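Local coordinates for tRNA nucleotidyl transferase-related protein (Thermotoga maritima, PDB 3H38) that adds CCA to tRNA as a class II nucleotidyltransferase that uses CTP and ATP, the chain here being the carboxy-terminal part of a longer protein, at residues Leu65-Tyr70 with Ile98-Ala103; Phe335-Val340 with Lys400-Lys405; His350-Leu355 with Leu362-Leu367. All coordinates share one frame; numbering follows the deposited sequence.

Contact 1 (Leu65-Tyr70 with Ile98-Ala103); sequences LEFAEY and IDIATA
Ala68 of helix 64-72 and Ile100 of strand 97-102 mark the closest backbone approach, with Ala68 CA 7.0 Å from Ile100 CA. Residues 65-70 form regular helix, as the bond of 2.8 Å from Glu69 N to Leu65 O indicates. The partner strand lies inside the sheet: Ile100 pairs through its backbone with Ala88 of strand 87-92, while Asp99 pairs with Ile56 and Ile58 of strand 56-60.

The small alanine probably permits this short spacing. Ala68 CB meets Ile100 CD1 at 3.6 Å, and Ile100 CD1 also lies 3.7 Å from Ala68 CA, which places the isoleucine tip directly against the helix backbone. The two branches of Ile100 divide most of the work. CG1 lies opposite the carbonyl carbon, with chi1 at -34° and therefore twisted from the staggered value, and carries CD1 to Ala68. The other branch turns to the aromatic ring, Ile100 CG2 standing 3.9 Å from Phe67 CD2. That ring atom also touches the first branch, with Phe67 CD2 4.0 Å from Ile100 CD1, and the two side chains cross at about a right angle. Phe67 goes on to reach Val60 of strand 56-60 and Leu26 and Phe29 of helix 17-32, and Ala68 also leans on Ala88. All three touching residues are buried, and the contact is wholly apolar.

Next to Ile100, the CB of Asp99 points to the opposite side of the sheet. Asp99 is a magnesium ligand with Asp55 and Asp57 in other structures of this protein, although no metal is bound to this chain here; its OD1 is hydrogen-bonded to Ser89 OG, which ties it to strand 87-92. A helix backing a sheet whose other side carries metal-binding carboxylates is in keeping with the nucleotidyltransferase fold of the head domain.

Contact 2 (Phe335-Val340 with Lys400-Lys405); sequences FVYPLV and KILMKK
Met403 of helix 392-407 and Tyr337 of the short helix 337-340 make a Met-aromatic contact. The methyl group takes the face: Met403 CE sits over one side of the Tyr337 ring, 3.9 Å from its centroid and 16° off the ring normal, which meets the geometry of a CH-pi interaction. The sulfur approaches more obliquely, Met403 SD lying 3.7 Å from Tyr337 CD2. Bends at chi2 (74°) and chi3 (-56°) fold the methionine chain so that its last two atoms come to the ring together.

The site joins two helices of the all-helical carboxy-terminal region, and Tyr337 has a third helix beside it, since its side chain also touches Ile370 of helix 357-371. Leu402, the residue before Met403, reaches the far end of the tyrosine, with Leu402 CD1 3.5 Å from Tyr337 OH and 3.9 Å from Tyr337 CZ. These two side chains cross at about a right angle. Replacing Tyr337 with an alanine would probably leave Met403 CE without its aromatic face and open a gap beside Leu402 CD1. Met403 also touches Ser334, just ahead of the 335-340 segment.

Contact 3 (His350-Leu355 with Leu362-Leu367); sequences HFLAYL and LFKSYL
Phe363 reaches from helix 357-371 toward residues 350-355, where Phe351 and Leu352 of helix 345-352 and Leu355 of the following turn receive its ring. The bond from CA to CB points toward the other segment; with chi1 at -179°, CG lies opposite the backbone N and the ring extends toward residues 350-355. The first ring atom to touch is CD2, which meets two leucine methyls: Phe363 CD2 is 4.0 Å from Leu352 CD2, which approaches the rim in the ring plane. Leu355 CD1 is at an equal 4.0 Å from Phe363 CD2 but comes in obliquely.

Further out, Phe363 CE2 lies 3.7 Å from Phe351 CB and more loosely against Leu352 CG. At the tip, Phe363 CZ closes to 3.6 Å from Phe351 CB. The rings themselves form an offset edge-to-face (T-shaped) pair, the edge of Phe363 turned to the face of Phe351, with planes at 65°. A type I turn from Leu352 to Leu355, marked by the bond of 3.2 Å from Leu355 N to Leu352 O, brings both leucines to the same ring atom.

Lys364 adds an aliphatic flank, its CG lying 4.1 Å from Leu352 CD2. Its extended chain carries NZ to a salt bridge with Glu360, and the charge also makes a cation-pi contact with Trp269.

Other helices surround this pair: Leu352 touches Val270 of helix 254-274, Phe351 touches Ser319 and Leu323 of helix 309-328, and Val340 of helix 337-340 meets both phenylalanines.

Contacts 1 and 3 are buried, whereas contact 2 lies at the surface. Contact 1 joins a helix to the sheet of the head domain and stands alone, its centre about 52 Å from that of contact 3 and on the opposite side of the chain's centre. Contacts 2 and 3 are neighbours in the helical region: contact 3 is nested within the chain loop that contact 2 closes, and helix 337-340 touches both segments of contact 3. Their chemistry follows their place. Contact 1 uses aliphatic methyls and one ring, contact 3 pairs two rings among leucines, and contact 2 sets a thioether against a partly exposed tyrosine.

Contact 1 (Leu65-Tyr70 with Ile98-Ala103)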
loop_
_atom_site.group_PDB
_atom_site.type_symbol
_atom_site.label_atom_id
_atom_site.label_comp_id
_atom_site.label_asym_id
_atom_site.label_seq_id
_atom_site.Cartn_x
_atom_site.Cartn_y
_atom_site.Cartn_z
ATOM N N LEU A 65 -1.066 -10.538 -29.045
ATOM C CA LEU A 65 -0.660 -11.932 -29.194
ATOM C C LEU A 65 0.160 -12.229 -30.424
ATOM O O LEU A 65 1.192 -12.823 -30.313
ATOM C CB LEU A 65 -1.844 -12.870 -29.128
ATOM C CG LEU A 65 -2.644 -12.860 -27.843
ATOM C CD1 LEU A 65 -2.697 -14.243 -27.312
ATOM C CD2 LEU A 65 -2.061 -11.941 -26.834
ATOM N N GLU A 66 -0.294 -11.816 -31.586
ATOM C CA GLU A 66 0.537 -11.937 -32.746
ATOM C C GLU A 66 1.939 -11.546 -32.426
ATOM O O GLU A 66 2.863 -12.219 -32.791
ATOM C CB GLU A 66 0.128 -10.971 -33.822
ATOM C CG GLU A 66 -1.142 -11.217 -34.490
ATOM C CD GLU A 66 -1.201 -10.504 -35.781
ATOM O OE1 GLU A 66 -2.205 -9.853 -36.061
ATOM O OE2 GLU A 66 -0.227 -10.593 -36.528
ATOM N N PHE A 67 2.091 -10.396 -31.807
ATOM C CA PHE A 67 3.395 -9.783 -31.569
ATOM C C PHE A 67 4.186 -10.592 -30.548
ATOM O O PHE A 67 5.344 -10.910 -30.760
ATOM C CB PHE A 67 3.220 -8.343 -31.082
ATOM C CG PHE A 67 4.496 -7.613 -30.933
ATOM C CD1 PHE A 67 4.984 -6.838 -31.967
ATOM C CD2 PHE A 67 5.234 -7.716 -29.766
ATOM C CE1 PHE A 67 6.191 -6.166 -31.847
ATOM C CE2 PHE A 67 6.460 -7.033 -29.627
ATOM C CZ PHE A 67 6.930 -6.260 -30.673
ATOM N N ALA A 68 3.560 -10.905 -29.421
ATOM C CA ALA A 68 4.220 -11.727 -28.422
ATOM C C ALA A 68 4.680 -13.050 -29.045
ATOM O O ALA A 68 5.803 -13.480 -28.818
ATOM C CB ALA A 68 3.301 -11.959 -27.232
ATOM N N GLU A 69 3.829 -13.687 -29.827
ATOM C CA GLU A 69 4.170 -14.927 -30.483
ATOM C C GLU A 69 5.380 -14.770 -31.384
ATOM O O GLU A 69 6.306 -15.545 -31.349
ATOM C CB GLU A 69 2.974 -15.429 -31.285
ATOM C CG GLU A 69 2.053 -16.366 -30.527
ATOM C CD GLU A 69 0.619 -16.346 -31.028
ATOM O OE1 GLU A 69 0.305 -15.599 -31.964
ATOM O OE2 GLU A 69 -0.217 -17.094 -30.499
ATOM N N TYR A 70 5.345 -13.747 -32.205
ATOM C CA TYR A 70 6.440 -13.419 -33.102
ATOM C C TYR A 70 7.720 -13.151 -32.334
ATOM O O TYR A 70 8.776 -13.690 -32.671
ATOM C CB TYR A 70 6.095 -12.184 -33.926
ATOM C CG TYR A 70 7.120 -11.897 -34.979
ATOM C CD1 TYR A 70 7.254 -12.730 -36.079
ATOM C CD2 TYR A 70 7.969 -10.806 -34.872
ATOM C CE1 TYR A 70 8.198 -12.481 -37.055
ATOM C CE2 TYR A 70 8.924 -10.544 -35.845
ATOM C CZ TYR A 70 9.031 -11.387 -36.933
ATOM O OH TYR A 70 9.975 -11.142 -37.901
ATOM N N ILE A 98 8.768 -9.256 -20.385
ATOM C CA ILE A 98 8.151 -8.285 -21.276
ATOM C C ILE A 98 6.633 -8.297 -21.162
ATOM O O ILE A 98 5.996 -9.310 -21.441
ATOM C CB ILE A 98 8.528 -8.609 -22.733
ATOM C CG1 ILE A 98 10.041 -8.833 -22.839
ATOM C CG2 ILE A 98 8.058 -7.512 -23.674
ATOM C CD1 ILE A 98 10.491 -9.499 -24.129
ATOM N N ASP A 99 6.059 -7.179 -20.736
ATOM C CA ASP A 99 4.619 -6.994 -20.802
ATOM C C ASP A 99 4.289 -6.458 -22.195
ATOM O O ASP A 99 5.042 -5.658 -22.767
ATOM C CB ASP A 99 4.156 -6.008 -19.733
ATOM C CG ASP A 99 4.262 -6.578 -18.306
ATOM O OD1 ASP A 99 3.866 -7.749 -18.101
ATOM O OD2 ASP A 99 4.730 -5.847 -17.391
ATOM N N ILE A 100 3.179 -6.914 -22.758
ATOM C CA ILE A 100 2.796 -6.475 -24.088
ATOM C C ILE A 100 1.301 -6.308 -24.152
ATOM O O ILE A 100 0.564 -7.266 -23.919
ATOM C CB ILE A 100 3.167 -7.498 -25.169
ATOM C CG1 ILE A 100 4.463 -8.212 -24.821
ATOM C CG2 ILE A 100 3.283 -6.813 -26.517
ATOM C CD1 ILE A 100 5.023 -9.020 -25.976
ATOM N N ALA A 101 0.858 -5.098 -24.487
ATOM C CA ALA A 101 -0.558 -4.804 -24.615
ATOM C C ALA A 101 -0.879 -4.026 -25.898
ATOM O O ALA A 101 -0.062 -3.258 -26.389
ATOM C CB ALA A 101 -1.057 -4.054 -23.372
ATOM N N THR A 102 -2.077 -4.259 -26.432
ATOM C CA THR A 102 -2.617 -3.561 -27.603
ATOM C C THR A 102 -3.086 -2.159 -27.216
ATOM O O THR A 102 -3.756 -1.988 -26.203
ATOM C CB THR A 102 -3.859 -4.329 -28.140
ATOM O OG1 THR A 102 -3.492 -5.676 -28.466
ATOM C CG2 THR A 102 -4.462 -3.647 -29.369
ATOM N N ALA A 103 -2.762 -1.146 -28.009
ATOM C CA ALA A 103 -3.250 0.213 -27.700
ATOM C C ALA A 103 -4.772 0.252 -27.608
ATOM O O ALA A 103 -5.461 -0.257 -28.523
ATOM C CB ALA A 103 -2.758 1.219 -28.739
#

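Contact 2 (Phe335-Val340 with Lys400-Lys405)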
loop_
_atom_site.group_PDB
_atom_site.type_symbol
_atom_site.label_atom_id
_atom_site.label_comp_id
_atom_site.label_asym_id
_atom_site.label_seq_id
_atom_site.Cartn_x
_atom_site.Cartn_y
_atom_site.Cartn_z
ATOM N N PHE A 335 1.051 -6.476 34.815
ATOM C CA PHE A 335 -0.214 -5.740 34.781
ATOM C C PHE A 335 -0.711 -5.329 33.398
ATOM O O PHE A 335 -1.911 -5.071 33.221
ATOM C CB PHE A 335 -0.124 -4.505 35.653
ATOM C CG PHE A 335 -0.266 -4.798 37.097
ATOM C CD1 PHE A 335 0.818 -5.247 37.833
ATOM C CD2 PHE A 335 -1.484 -4.635 37.724
ATOM C CE1 PHE A 335 0.694 -5.521 39.181
ATOM C CE2 PHE A 335 -1.619 -4.908 39.069
ATOM C CZ PHE A 335 -0.527 -5.350 39.800
ATOM N N VAL A 336 0.208 -5.253 32.436
ATOM C CA VAL A 336 -0.156 -4.941 31.061
ATOM C C VAL A 336 -0.216 -6.217 30.219
ATOM O O VAL A 336 -0.449 -6.174 29.008
ATOM C CB VAL A 336 0.831 -3.932 30.419
ATOM C CG1 VAL A 336 1.102 -2.758 31.369
ATOM C CG2 VAL A 336 2.123 -4.623 30.034
ATOM N N TYR A 337 0.002 -7.358 30.863
ATOM C CA TYR A 337 -0.076 -8.616 30.142
ATOM C C TYR A 337 -1.444 -8.750 29.515
ATOM O O TYR A 337 -1.551 -8.931 28.308
ATOM C CB TYR A 337 0.181 -9.806 31.060
ATOM C CG TYR A 337 0.336 -11.123 30.327
ATOM C CD1 TYR A 337 1.401 -11.327 29.460
ATOM C CD2 TYR A 337 -0.572 -12.168 30.513
ATOM C CE1 TYR A 337 1.559 -12.528 28.781
ATOM C CE2 TYR A 337 -0.421 -13.382 29.835
ATOM C CZ TYR A 337 0.652 -13.552 28.967
ATOM O OH TYR A 337 0.836 -14.736 28.286
ATOM N N PRO A 338 -2.502 -8.637 30.329
ATOM C CA PRO A 338 -3.839 -8.983 29.834
ATOM C C PRO A 338 -4.284 -8.105 28.667
ATOM O O PRO A 338 -5.224 -8.463 27.966
ATOM C CB PRO A 338 -4.749 -8.736 31.054
ATOM C CG PRO A 338 -3.829 -8.547 32.231
ATOM C CD PRO A 338 -2.558 -8.008 31.662
ATOM N N LEU A 339 -3.623 -6.970 28.470
ATOM C CA LEU A 339 -4.024 -6.031 27.425
ATOM C C LEU A 339 -3.469 -6.413 26.054
ATOM O O LEU A 339 -4.101 -6.150 25.019
ATOM C CB LEU A 339 -3.605 -4.602 27.786
ATOM C CG LEU A 339 -4.310 -3.953 28.978
ATOM C CD1 LEU A 339 -3.904 -2.490 29.099
ATOM C CD2 LEU A 339 -5.809 -4.081 28.808
ATOM N N VAL A 340 -2.292 -7.035 26.052
ATOM C CA VAL A 340 -1.606 -7.385 24.808
ATOM C C VAL A 340 -1.396 -8.884 24.644
ATOM O O VAL A 340 -0.683 -9.309 23.731
ATOM C CB VAL A 340 -0.213 -6.766 24.772
ATOM C CG1 VAL A 340 -0.277 -5.270 25.124
ATOM C CG2 VAL A 340 0.691 -7.515 25.743
ATOM N N LYS A 400 0.222 -17.486 37.077
ATOM C CA LYS A 400 0.804 -16.812 38.220
ATOM C C LYS A 400 2.305 -16.975 38.210
ATOM O O LYS A 400 3.043 -16.081 38.527
ATOM C CB LYS A 400 0.209 -17.320 39.514
ATOM C CG LYS A 400 -1.111 -16.694 39.849
ATOM C CD LYS A 400 -2.083 -16.779 38.705
ATOM C CE LYS A 400 -3.483 -16.610 39.225
ATOM N NZ LYS A 400 -4.520 -16.736 38.186
ATOM N N ILE A 401 2.763 -18.135 37.842
ATOM C CA ILE A 401 4.203 -18.351 37.737
ATOM C C ILE A 401 4.803 -17.556 36.566
ATOM O O ILE A 401 5.786 -16.840 36.745
ATOM C CB ILE A 401 4.608 -19.867 37.770
ATOM C CG1 ILE A 401 5.925 -20.113 37.043
ATOM C CG2 ILE A 401 3.535 -20.750 37.190
ATOM C CD1 ILE A 401 6.362 -21.569 37.113
ATOM N N LEU A 402 4.186 -17.656 35.391
ATOM C CA LEU A 402 4.504 -16.784 34.256
ATOM C C LEU A 402 4.618 -15.326 34.726
ATOM O O LEU A 402 5.580 -14.618 34.405
ATOM C CB LEU A 402 3.379 -16.871 33.217
ATOM C CG LEU A 402 3.592 -16.941 31.690
ATOM C CD1 LEU A 402 2.321 -16.480 30.945
ATOM C CD2 LEU A 402 4.804 -16.166 31.204
ATOM N N MET A 403 3.568 -14.872 35.401
ATOM C CA MET A 403 3.436 -13.486 35.826
ATOM C C MET A 403 4.433 -13.002 36.879
ATOM O O MET A 403 5.082 -11.980 36.703
ATOM C CB MET A 403 2.016 -13.260 36.318
ATOM C CG MET A 403 1.295 -12.123 35.630
ATOM S SD MET A 403 0.754 -12.444 33.955
ATOM C CE MET A 403 2.241 -12.902 33.139
ATOM N N LYS A 404 4.614 -13.770 37.941
ATOM C CA LYS A 404 5.679 -13.473 38.879
ATOM C C LYS A 404 6.993 -13.486 38.090
ATOM O O LYS A 404 7.895 -12.692 38.356
ATOM C CB LYS A 404 5.695 -14.490 40.028
ATOM C CG LYS A 404 4.505 -14.396 41.003
ATOM C CD LYS A 404 4.847 -13.634 42.299
ATOM C CE LYS A 404 4.409 -12.162 42.273
ATOM N NZ LYS A 404 5.344 -11.251 41.537
ATOM N N LYS A 405 7.092 -14.373 37.130
ATOM C CA LYS A 405 8.256 -14.408 36.286
ATOM C C LYS A 405 8.429 -13.208 35.373
ATOM O O LYS A 405 9.534 -12.857 35.080
ATOM C CB LYS A 405 8.380 -15.710 35.520
ATOM C CG LYS A 405 9.601 -15.740 34.678
ATOM C CD LYS A 405 10.068 -17.136 34.432
ATOM C CE LYS A 405 9.107 -17.924 33.610
ATOM N NZ LYS A 405 9.835 -18.720 32.602
#

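Contact 3 (His350-Leu355 with Leu362-Leu367)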
loop_
_atom_site.group_PDB
_atom_site.type_symbol
_atom_site.label_atom_id
_atom_site.label_comp_id
_atom_site.label_asym_id
_atom_site.label_seq_id
_atom_site.Cartn_x
_atom_site.Cartn_y
_atom_site.Cartn_z
ATOM N N HIS A 350 -1.453 -0.076 17.174
ATOM C CA HIS A 350 -2.582 0.700 17.653
ATOM C C HIS A 350 -2.316 1.146 19.096
ATOM O O HIS A 350 -2.563 2.286 19.452
ATOM C CB HIS A 350 -3.853 -0.157 17.537
ATOM C CG HIS A 350 -5.126 0.577 17.799
ATOM N ND1 HIS A 350 -5.194 1.953 17.932
ATOM C CD2 HIS A 350 -6.406 0.130 17.911
ATOM C CE1 HIS A 350 -6.445 2.313 18.142
ATOM N NE2 HIS A 350 -7.202 1.226 18.142
ATOM N N PHE A 351 -1.793 0.256 19.928
ATOM C CA PHE A 351 -1.369 0.690 21.256
ATOM C C PHE A 351 -0.257 1.731 21.146
ATOM O O PHE A 351 -0.282 2.765 21.827
ATOM C CB PHE A 351 -0.938 -0.489 22.124
ATOM C CG PHE A 351 -2.077 -1.156 22.850
ATOM C CD1 PHE A 351 -2.318 -2.515 22.700
ATOM C CD2 PHE A 351 -2.916 -0.418 23.679
ATOM C CE1 PHE A 351 -3.372 -3.132 23.375
ATOM C CE2 PHE A 351 -3.971 -1.028 24.359
ATOM C CZ PHE A 351 -4.201 -2.386 24.203
ATOM N N LEU A 352 0.698 1.489 20.259
ATOM C CA LEU A 352 1.781 2.450 20.106
ATOM C C LEU A 352 1.317 3.794 19.542
ATOM O O LEU A 352 1.998 4.813 19.719
ATOM C CB LEU A 352 2.922 1.868 19.276
ATOM C CG LEU A 352 3.741 0.789 19.993
ATOM C CD1 LEU A 352 4.394 -0.138 18.984
ATOM C CD2 LEU A 352 4.775 1.418 20.911
ATOM N N ALA A 353 0.159 3.816 18.880
ATOM C CA ALA A 353 -0.324 5.085 18.329
ATOM C C ALA A 353 -0.658 6.099 19.426
ATOM O O ALA A 353 -0.733 7.293 19.172
ATOM C CB ALA A 353 -1.524 4.878 17.401
ATOM N N TYR A 354 -0.839 5.623 20.650
ATOM C CA TYR A 354 -1.218 6.502 21.748
ATOM C C TYR A 354 -0.019 7.034 22.525
ATOM O O TYR A 354 -0.166 7.898 23.411
ATOM C CB TYR A 354 -2.109 5.753 22.725
ATOM C CG TYR A 354 -3.570 5.731 22.376
ATOM C CD1 TYR A 354 -4.102 4.731 21.571
ATOM C CD2 TYR A 354 -4.431 6.696 22.880
ATOM C CE1 TYR A 354 -5.459 4.703 21.267
ATOM C CE2 TYR A 354 -5.782 6.682 22.583
ATOM C CZ TYR A 354 -6.296 5.683 21.778
ATOM O OH TYR A 354 -7.649 5.674 21.497
ATOM N N LEU A 355 1.174 6.520 22.251
ATOM C CA LEU A 355 2.267 6.981 23.093
ATOM C C LEU A 355 3.552 7.508 22.451
ATOM O O LEU A 355 3.845 7.292 21.263
ATOM C CB LEU A 355 2.567 5.998 24.234
ATOM C CG LEU A 355 3.020 4.580 23.952
ATOM C CD1 LEU A 355 1.950 3.601 24.405
ATOM C CD2 LEU A 355 3.384 4.418 22.476
ATOM N N LEU A 362 8.910 2.476 27.833
ATOM C CA LEU A 362 8.627 1.418 28.775
ATOM C C LEU A 362 7.759 0.321 28.222
ATOM O O LEU A 362 8.176 -0.816 28.131
ATOM C CB LEU A 362 7.817 2.022 29.911
ATOM C CG LEU A 362 7.835 1.562 31.362
ATOM C CD1 LEU A 362 6.499 1.750 31.965
ATOM C CD2 LEU A 362 8.326 0.184 31.554
ATOM N N PHE A 363 6.581 0.689 27.756
ATOM C CA PHE A 363 5.702 -0.222 27.038
ATOM C C PHE A 363 6.439 -1.038 25.962
ATOM O O PHE A 363 6.210 -2.239 25.835
ATOM C CB PHE A 363 4.534 0.573 26.446
ATOM C CG PHE A 363 3.538 -0.262 25.690
ATOM C CD1 PHE A 363 2.751 -1.195 26.346
ATOM C CD2 PHE A 363 3.369 -0.094 24.316
ATOM C CE1 PHE A 363 1.828 -1.951 25.638
ATOM C CE2 PHE A 363 2.447 -0.848 23.613
ATOM C CZ PHE A 363 1.677 -1.774 24.274
ATOM N N LYS A 364 7.338 -0.401 25.214
ATOM C CA LYS A 364 8.089 -1.108 24.175
ATOM C C LYS A 364 8.837 -2.314 24.735
ATOM O O LYS A 364 8.946 -3.353 24.078
ATOM C CB LYS A 364 9.090 -0.175 23.498
ATOM C CG LYS A 364 8.521 0.622 22.363
ATOM C CD LYS A 364 9.560 1.545 21.766
ATOM C CE LYS A 364 9.124 2.050 20.397
ATOM N NZ LYS A 364 10.262 2.747 19.736
ATOM N N SER A 365 9.517 -2.148 25.863
ATOM C CA SER A 365 10.171 -3.279 26.492
ATOM C C SER A 365 9.264 -4.250 27.181
ATOM O O SER A 365 9.396 -5.432 27.037
ATOM C CB SER A 365 11.351 -2.896 27.362
ATOM O OG SER A 365 12.542 -3.318 26.719
ATOM N N TYR A 366 8.308 -3.737 27.914
ATOM C CA TYR A 366 7.367 -4.645 28.548
ATOM C C TYR A 366 6.892 -5.633 27.488
ATOM O O TYR A 366 6.701 -6.820 27.753
ATOM C CB TYR A 366 6.180 -3.865 29.108
ATOM C CG TYR A 366 6.403 -3.334 30.501
ATOM C CD1 TYR A 366 5.335 -2.901 31.280
ATOM C CD2 TYR A 366 7.680 -3.287 31.053
ATOM C CE1 TYR A 366 5.536 -2.420 32.570
ATOM C CE2 TYR A 366 7.890 -2.813 32.335
ATOM C CZ TYR A 366 6.815 -2.377 33.094
ATOM O OH TYR A 366 7.024 -1.898 34.375
ATOM N N LEU A 367 6.721 -5.115 26.280
ATOM C CA LEU A 367 6.261 -5.871 25.124
ATOM C C LEU A 367 7.269 -6.951 24.733
ATOM O O LEU A 367 6.901 -8.078 24.372
ATOM C CB LEU A 367 6.103 -4.889 23.968
ATOM C CG LEU A 367 4.978 -4.960 22.943
ATOM C CD1 LEU A 367 3.656 -5.402 23.559
ATOM C CD2 LEU A 367 4.852 -3.578 22.322
#